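Local coordinates for ferritin like protein (Caulobacter vibrioides, PDB 3HL1) that is of unknown function but has a ferritin-like helical fold and probably binds metal, at residues 54-57 with 58-61; 199-202 with 203-207; 235-238 with 239-242. All blocks are in the same frame, centred on the assembly; numbering follows the deposited sequence. Where two conformers were deposited one is given.

All three contacts are local, made along single helices between residues three or four apart. Contact 1, on helix 42-67, is buried, its centre about 8 Å from that of the chain. Contact 2, on helix 188-207, is partly buried and touches contact 1, where His57 NE2 and Gln205 OE1 lie 2.6 Å apart in a probable hydrogen bond. Contact 3 sits about 18 Å from the chain centre on the next helix, 233-242, with Gln235 OE1 near Glu207 O of contact 2. The side-chain pairing differs with place: leucine on leucine in contact 1, valine on valine and isoleucine on glutamine in contact 2, an aspartate shared by two arginines in contact 3.

Contact 1: 54-57 with 58-61; sequences EMLH and AQLV
Leu56 and Leu60, one helical turn apart, make the apolar contact along this part of helix 42-67, with Leu56 CD1 4.0 Å from Leu60 CG. The two side chains meet at a slant. Leu56 holds CG anti to its backbone nitrogen (chi1 171°), and this with chi2 (69°) carries CD1 toward Leu60 and the amide of Gln59, whose NE2 lies 4.0 Å from Leu56 CD1. That amide is anchored through OE1 to the backbone nitrogen of Glu171. Four i to i+4 backbone bonds run underneath: Ala58 N to Glu54 O, Gln59 N to Met55 O (selenomethionine), Leu60 N to Leu56 O at 2.9 Å, and Val61 N to His57 O. Polar side chains turn to other partners. His57 bonds Glu22 through ND1 and Gln205 through NE2, which fixes its ring, while Glu54 bonds Thr25 and touches Glu122. This Glu-x-x-His pair among glutamates resembles the carboxylate-histidine metal site of ferritin-like proteins; an unidentified molecule, bonded to Glu54, sits there, and no metal is modelled. The segment packs against helix 8-35 through Glu54 and Met55 and against helix 188-207 through Leu56, His57 and Leu60, with Val61 touching both.

Contact 2: 199-202 with 203-207; sequences VDII and VDQGE
Ile201 and Gln205 run alongside each other in the same direction, Ile201 CG2 meeting the Gln205 amide at NE2, 4.0 Å away. Val199 and Val203 repeat this pairing, with CG1 of Val199 4.2 Å from CG2 of Val203. The latter methyl also rests 3.4 Å from Val199 O. Gln205 CG lies 3.2 Å from Ile201 O, and the chain runs on extended (chi2 -175°) to the amide that joins His57. Asp204 lays its carboxylate against the Asp200 carbonyl, CG 2.9 Å from Asp200 O; both carboxylate oxygens then face an acceptor and no hydrogen bond links them to it. The two aspartates keep their OD1 atoms 5.2 Å apart, and a salt bridge from Arg152 to Asp200 probably eases the repulsion. Backbone bonds link Val203, Asp204, Gln205 and Gly206 to the residues four earlier. Farther out, Tyr148 of helix 144-157 touches Val199, Ile202 and Val203, while Ile202 reaches His57 and Val61 of helix 42-67. Ile202 O also accepts a bond from an unidentified bound molecule. Helix 188-207 thus packs through Val199, Ile202 and Val203 on helices 42-67 and 144-157, as in a ferritin-like helix bundle, with Gln205 beside the probable metal site.

Contact 3: 235-238 with 239-242; sequences QRFD and FIRR
Asp238 is gripped by two arginines, Arg241 and Arg242, in a partly exposed salt-bridge network on helix 233-242. Arg241 comes side-on, bringing both NE (3.0 Å) and NH2 (2.7 Å) to Asp238 OD1. Its guanidinium is almost coplanar with the carboxylate, the planes 15° apart, and NH2 uses the syn lone pair of that oxygen. Arg242 approaches differently. Its NE donates to Asp238 OD2 at 2.9 Å in a nearly straight bond, from above the carboxylate plane, and its guanidinium stands at 90° to the carboxylate; a second bond from NH2 to the same oxygen is weak. The two guanidinium groups also meet, Arg241 NH2 lying 3.3 Å above one face of Arg242, toward its rim. Torsions bring the groups together: Asp238 sends CG anti to its nitrogen, and Arg241 bends at chi3 (63°), curling its head back to the carboxylate.

In contrast to this more exposed, charged side, the buried side is apolar. Phe237 and Ile240 meet through their CD1 atoms at 4.3 Å, the isoleucine methyl near the plane of the ring at its edge. Phe237 also makes an edge-to-face contact with Tyr29 and packs on helix 112-121, while Ile240 reaches Leu46 of helix 42-67. Phe239 is exposed, although its ring meets Trp231 edge-to-face; its CB sits 3.2 Å from Arg236 O.

Backbone i to i+4 bonds join the segments, from Phe239 N to Gln235 O through to Arg242 N to Asp238 O. One carboxylate shared by two guanidinium groups would be expected to stay ionised, so the network probably ties the side chains of one helical turn together.

Contact 1: 54-57 with 58-61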
loop_
_atom_site.group_PDB
_atom_site.type_symbol
_atom_site.label_atom_id
_atom_site.label_comp_id
_atom_site.label_asym_id
_atom_site.label_seq_id
_atom_site.Cartn_x
_atom_site.Cartn_y
_atom_site.Cartn_z
ATOM N N GLU A 54 -4.063 -3.707 -2.849
ATOM C CA GLU A 54 -2.836 -2.923 -2.574
ATOM C C GLU A 54 -1.659 -3.470 -3.345
ATOM O O GLU A 54 -0.858 -2.707 -3.847
ATOM C CB GLU A 54 -2.507 -2.880 -1.069
ATOM C CG GLU A 54 -3.493 -2.111 -0.249
ATOM C CD GLU A 54 -3.541 -0.623 -0.658
ATOM O OE1 GLU A 54 -2.589 0.119 -0.400
ATOM O OE2 GLU A 54 -4.528 -0.204 -1.247
HETATM N N MSE A 55 -1.536 -4.795 -3.406
HETATM C CA MSE A 55 -0.454 -5.463 -4.140
HETATM C C MSE A 55 -0.511 -5.114 -5.614
HETATM O O MSE A 55 0.507 -4.771 -6.221
HETATM C CB MSE A 55 -0.551 -6.979 -3.944
HETATM C CG MSE A 55 -0.208 -7.405 -2.525
HETATM SE SE MSE A 55 -0.774 -9.243 -2.185
HETATM C CE MSE A 55 -0.399 -9.310 -0.380
ATOM N N LEU A 56 -1.708 -5.173 -6.178
ATOM C CA LEU A 56 -1.951 -4.695 -7.528
ATOM C C LEU A 56 -1.520 -3.233 -7.692
ATOM O O LEU A 56 -0.866 -2.917 -8.687
ATOM C CB LEU A 56 -3.432 -4.881 -7.938
ATOM C CG LEU A 56 -3.800 -4.205 -9.259
ATOM C CD1 LEU A 56 -3.098 -4.971 -10.378
ATOM C CD2 LEU A 56 -5.305 -4.049 -9.513
ATOM N N HIS A 57 -1.843 -2.361 -6.723
ATOM C CA HIS A 57 -1.447 -0.966 -6.814
ATOM C C HIS A 57 0.052 -0.850 -6.922
ATOM O O HIS A 57 0.543 -0.047 -7.728
ATOM C CB HIS A 57 -1.954 -0.093 -5.660
ATOM C CG HIS A 57 -3.439 -0.032 -5.548
ATOM N ND1 HIS A 57 -4.076 0.542 -4.465
ATOM C CD2 HIS A 57 -4.408 -0.540 -6.338
ATOM C CE1 HIS A 57 -5.381 0.393 -4.615
ATOM N NE2 HIS A 57 -5.611 -0.262 -5.736
ATOM N N ALA A 58 0.775 -1.614 -6.102
ATOM C CA ALA A 58 2.241 -1.612 -6.145
ATOM C C ALA A 58 2.749 -1.947 -7.546
ATOM O O ALA A 58 3.619 -1.247 -8.087
ATOM C CB ALA A 58 2.848 -2.565 -5.066
ATOM N N GLN A 59 2.225 -3.023 -8.125
ATOM C CA GLN A 59 2.553 -3.416 -9.489
ATOM C C GLN A 59 2.284 -2.313 -10.528
ATOM O O GLN A 59 3.098 -2.086 -11.424
ATOM C CB GLN A 59 1.777 -4.687 -9.873
ATOM C CG GLN A 59 1.852 -5.000 -11.371
ATOM C CD GLN A 59 1.172 -6.286 -11.733
ATOM O OE1 GLN A 59 1.624 -7.361 -11.326
ATOM N NE2 GLN A 59 0.075 -6.193 -12.504
ATOM N N LEU A 60 1.145 -1.643 -10.401
ATOM C CA LEU A 60 0.738 -0.593 -11.342
ATOM C C LEU A 60 1.643 0.586 -11.251
ATOM O O LEU A 60 2.005 1.181 -12.294
ATOM C CB LEU A 60 -0.729 -0.183 -11.103
ATOM C CG LEU A 60 -1.782 -1.308 -11.343
ATOM C CD1 LEU A 60 -3.198 -0.730 -11.218
ATOM C CD2 LEU A 60 -1.582 -1.957 -12.672
ATOM N N VAL A 61 2.008 0.962 -10.028
ATOM C CA VAL A 61 2.951 2.033 -9.842
ATOM C C VAL A 61 4.295 1.659 -10.477
ATOM O O VAL A 61 4.860 2.453 -11.183
ATOM C CB VAL A 61 3.125 2.484 -8.364
ATOM C CG1 VAL A 61 4.295 3.484 -8.261
ATOM C CG2 VAL A 61 1.843 3.147 -7.834
#

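Contact 2: 199-202 with 203-207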
loop_
_atom_site.group_PDB
_atom_site.type_symbol
_atom_site.label_atom_id
_atom_site.label_comp_id
_atom_site.label_asym_id
_atom_site.label_seq_id
_atom_site.Cartn_x
_atom_site.Cartn_y
_atom_site.Cartn_z
ATOM N N VAL A 199 -3.423 4.905 -13.067
ATOM C CA VAL A 199 -3.640 5.756 -11.875
ATOM C C VAL A 199 -5.111 5.764 -11.436
ATOM O O VAL A 199 -5.409 5.671 -10.239
ATOM C CB VAL A 199 -3.136 7.191 -12.061
ATOM C CG1 VAL A 199 -3.495 8.077 -10.833
ATOM C CG2 VAL A 199 -1.632 7.195 -12.290
ATOM N N ASP A 200 -6.024 5.860 -12.403
ATOM C CA ASP A 200 -7.482 5.866 -12.131
ATOM C C ASP A 200 -7.974 4.604 -11.457
ATOM O O ASP A 200 -8.710 4.687 -10.517
ATOM C CB ASP A 200 -8.303 6.132 -13.407
ATOM C CG ASP A 200 -8.314 7.608 -13.780
ATOM O OD1 ASP A 200 -7.999 8.465 -12.907
ATOM O OD2 ASP A 200 -8.617 7.922 -14.942
ATOM N N ILE A 201 -7.497 3.446 -11.906
ATOM C CA ILE A 201 -7.772 2.194 -11.233
ATOM C C ILE A 201 -7.303 2.198 -9.788
ATOM O O ILE A 201 -8.015 1.711 -8.945
ATOM C CB ILE A 201 -7.093 0.993 -11.950
ATOM C CG1 ILE A 201 -7.715 0.746 -13.328
ATOM C CG2 ILE A 201 -7.210 -0.284 -11.071
ATOM C CD1 ILE A 201 -6.824 -0.025 -14.273
ATOM N N ILE A 202 -6.087 2.707 -9.506
ATOM C CA ILE A 202 -5.545 2.776 -8.165
ATOM C C ILE A 202 -6.403 3.640 -7.235
ATOM O O ILE A 202 -6.747 3.229 -6.119
ATOM C CB ILE A 202 -4.081 3.341 -8.157
ATOM C CG1 ILE A 202 -3.105 2.385 -8.854
ATOM C CG2 ILE A 202 -3.619 3.558 -6.712
ATOM C CD1 ILE A 202 -1.708 2.983 -9.124
ATOM N N VAL A 203 -6.711 4.852 -7.689
ATOM C CA VAL A 203 -7.461 5.809 -6.885
ATOM C C VAL A 203 -8.936 5.378 -6.706
ATOM O O VAL A 203 -9.464 5.485 -5.597
ATOM C CB VAL A 203 -7.409 7.197 -7.487
ATOM C CG1 VAL A 203 -8.288 8.165 -6.678
ATOM C CG2 VAL A 203 -5.926 7.687 -7.491
ATOM N N ASP A 204 -9.561 4.884 -7.777
ATOM C CA ASP A 204 -10.942 4.378 -7.723
ATOM C C ASP A 204 -11.081 3.270 -6.693
ATOM O O ASP A 204 -12.091 3.193 -6.023
ATOM C CB ASP A 204 -11.408 3.771 -9.050
ATOM C CG ASP A 204 -11.623 4.799 -10.160
ATOM O OD1 ASP A 204 -11.514 6.006 -9.925
ATOM O OD2 ASP A 204 -11.858 4.367 -11.301
ATOM N N GLN A 205 -10.077 2.412 -6.579
ATOM C CA GLN A 205 -10.121 1.297 -5.626
ATOM C C GLN A 205 -9.991 1.775 -4.186
ATOM O O GLN A 205 -10.644 1.240 -3.323
ATOM C CB GLN A 205 -9.072 0.225 -5.940
ATOM C CG GLN A 205 -9.386 -0.572 -7.210
ATOM C CD GLN A 205 -8.425 -1.723 -7.472
ATOM O OE1 GLN A 205 -7.341 -1.800 -6.914
ATOM N NE2 GLN A 205 -8.840 -2.633 -8.338
ATOM N N GLY A 206 -9.142 2.751 -3.927
ATOM C CA GLY A 206 -8.982 3.281 -2.571
ATOM C C GLY A 206 -10.150 4.095 -2.033
ATOM O O GLY A 206 -10.673 3.804 -0.950
ATOM N N GLU A 207 -10.553 5.121 -2.793
ATOM C CA GLU A 207 -11.536 6.113 -2.335
ATOM C C GLU A 207 -12.828 6.140 -3.132
ATOM O O GLU A 207 -13.772 6.789 -2.713
ATOM C CB GLU A 207 -10.932 7.527 -2.324
ATOM C CG GLU A 207 -10.376 8.004 -3.656
ATOM C CD GLU A 207 -10.003 9.495 -3.676
ATOM O OE1 GLU A 207 -9.429 10.005 -2.667
ATOM O OE2 GLU A 207 -10.256 10.141 -4.732
#

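Contact 3: 235-238 with 239-242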
loop_
_atom_site.group_PDB
_atom_site.type_symbol
_atom_site.label_atom_id
_atom_site.label_comp_id
_atom_site.label_asym_id
_atom_site.label_seq_id
_atom_site.Cartn_x
_atom_site.Cartn_y
_atom_site.Cartn_z
ATOM N N GLN A 235 -14.756 3.026 2.194
ATOM C CA GLN A 235 -16.101 2.597 2.566
ATOM C C GLN A 235 -16.089 1.240 3.296
ATOM O O GLN A 235 -16.699 1.094 4.351
ATOM C CB GLN A 235 -16.981 2.598 1.321
ATOM C CG GLN A 235 -17.486 4.014 0.936
ATOM C CD GLN A 235 -16.639 4.745 -0.143
ATOM O OE1 GLN A 235 -15.405 4.843 -0.053
ATOM N NE2 GLN A 235 -17.331 5.290 -1.155
ATOM N N ARG A 236 -15.362 0.271 2.759
ATOM C CA ARG A 236 -15.182 -1.041 3.401
ATOM C C ARG A 236 -14.764 -0.933 4.863
ATOM O O ARG A 236 -15.321 -1.597 5.738
ATOM C CB ARG A 236 -14.037 -1.819 2.719
ATOM C CG ARG A 236 -14.304 -2.392 1.361
ATOM C CD ARG A 236 -12.988 -3.018 0.894
ATOM N NE ARG A 236 -12.989 -3.308 -0.530
ATOM C CZ ARG A 236 -13.101 -4.517 -1.058
ATOM N NH1 ARG A 236 -13.203 -5.602 -0.296
ATOM N NH2 ARG A 236 -13.099 -4.637 -2.377
ATOM N N PHE A 237 -13.727 -0.122 5.103
ATOM C CA PHE A 237 -13.122 0.028 6.422
ATOM C C PHE A 237 -14.003 0.823 7.365
ATOM O O PHE A 237 -14.075 0.497 8.527
ATOM C CB PHE A 237 -11.697 0.632 6.338
ATOM C CG PHE A 237 -10.709 -0.200 5.484
ATOM C CD1 PHE A 237 -10.888 -1.572 5.289
ATOM C CD2 PHE A 237 -9.582 0.411 4.889
ATOM C CE1 PHE A 237 -9.988 -2.309 4.514
ATOM C CE2 PHE A 237 -8.705 -0.315 4.113
ATOM C CZ PHE A 237 -8.889 -1.673 3.929
ATOM N N ASP A 238 -14.689 1.840 6.849
ATOM C CA ASP A 238 -15.666 2.579 7.649
ATOM C C ASP A 238 -16.823 1.652 8.058
ATOM O O ASP A 238 -17.339 1.732 9.157
ATOM C CB ASP A 238 -16.142 3.798 6.873
ATOM C CG ASP A 238 -16.996 4.737 7.715
ATOM O OD1 ASP A 238 -16.561 5.138 8.821
ATOM O OD2 ASP A 238 -18.108 5.051 7.251
ATOM N N PHE A 239 -17.200 0.740 7.174
ATOM C CA PHE A 239 -18.195 -0.276 7.493
ATOM C C PHE A 239 -17.773 -1.114 8.695
ATOM O O PHE A 239 -18.538 -1.290 9.640
ATOM C CB PHE A 239 -18.437 -1.167 6.281
ATOM C CG PHE A 239 -19.364 -2.311 6.552
ATOM C CD1 PHE A 239 -20.754 -2.143 6.439
ATOM C CD2 PHE A 239 -18.863 -3.562 6.884
ATOM C CE1 PHE A 239 -21.639 -3.214 6.686
ATOM C CE2 PHE A 239 -19.735 -4.632 7.137
ATOM C CZ PHE A 239 -21.131 -4.451 7.021
ATOM N N ILE A 240 -16.532 -1.597 8.671
ATOM C CA ILE A 240 -16.010 -2.417 9.755
ATOM C C ILE A 240 -15.974 -1.593 11.027
ATOM O O ILE A 240 -16.362 -2.082 12.086
ATOM C CB ILE A 240 -14.591 -2.994 9.438
ATOM C CG1 ILE A 240 -14.664 -3.992 8.273
ATOM C CG2 ILE A 240 -13.984 -3.664 10.665
ATOM C CD1 ILE A 240 -13.306 -4.308 7.611
ATOM N N ARG A 241 -15.528 -0.341 10.917
ATOM C CA ARG A 241 -15.425 0.550 12.083
ATOM C C ARG A 241 -16.756 0.694 12.826
ATOM O O ARG A 241 -16.772 0.811 14.056
ATOM C CB ARG A 241 -14.932 1.935 11.665
ATOM C CG ARG A 241 -14.564 2.870 12.814
ATOM C CD ARG A 241 -14.137 4.222 12.225
ATOM N NE ARG A 241 -15.243 4.876 11.494
ATOM C CZ ARG A 241 -16.096 5.788 12.002
ATOM N NH1 ARG A 241 -15.991 6.217 13.261
ATOM N NH2 ARG A 241 -17.063 6.308 11.242
ATOM N N ARG A 242 -17.846 0.667 12.055
ATOM C CA ARG A 242 -19.219 0.843 12.551
ATOM C C ARG A 242 -19.941 -0.414 13.019
ATOM O O ARG A 242 -20.998 -0.293 13.601
ATOM C CB ARG A 242 -20.079 1.496 11.473
ATOM C CG ARG A 242 -19.642 2.890 11.090
ATOM C CD ARG A 242 -20.391 3.346 9.836
ATOM N NE ARG A 242 -19.965 4.668 9.385
ATOM C CZ ARG A 242 -20.324 5.821 9.953
ATOM N NH1 ARG A 242 -21.152 5.853 10.996
ATOM N NH2 ARG A 242 -19.861 6.966 9.455
#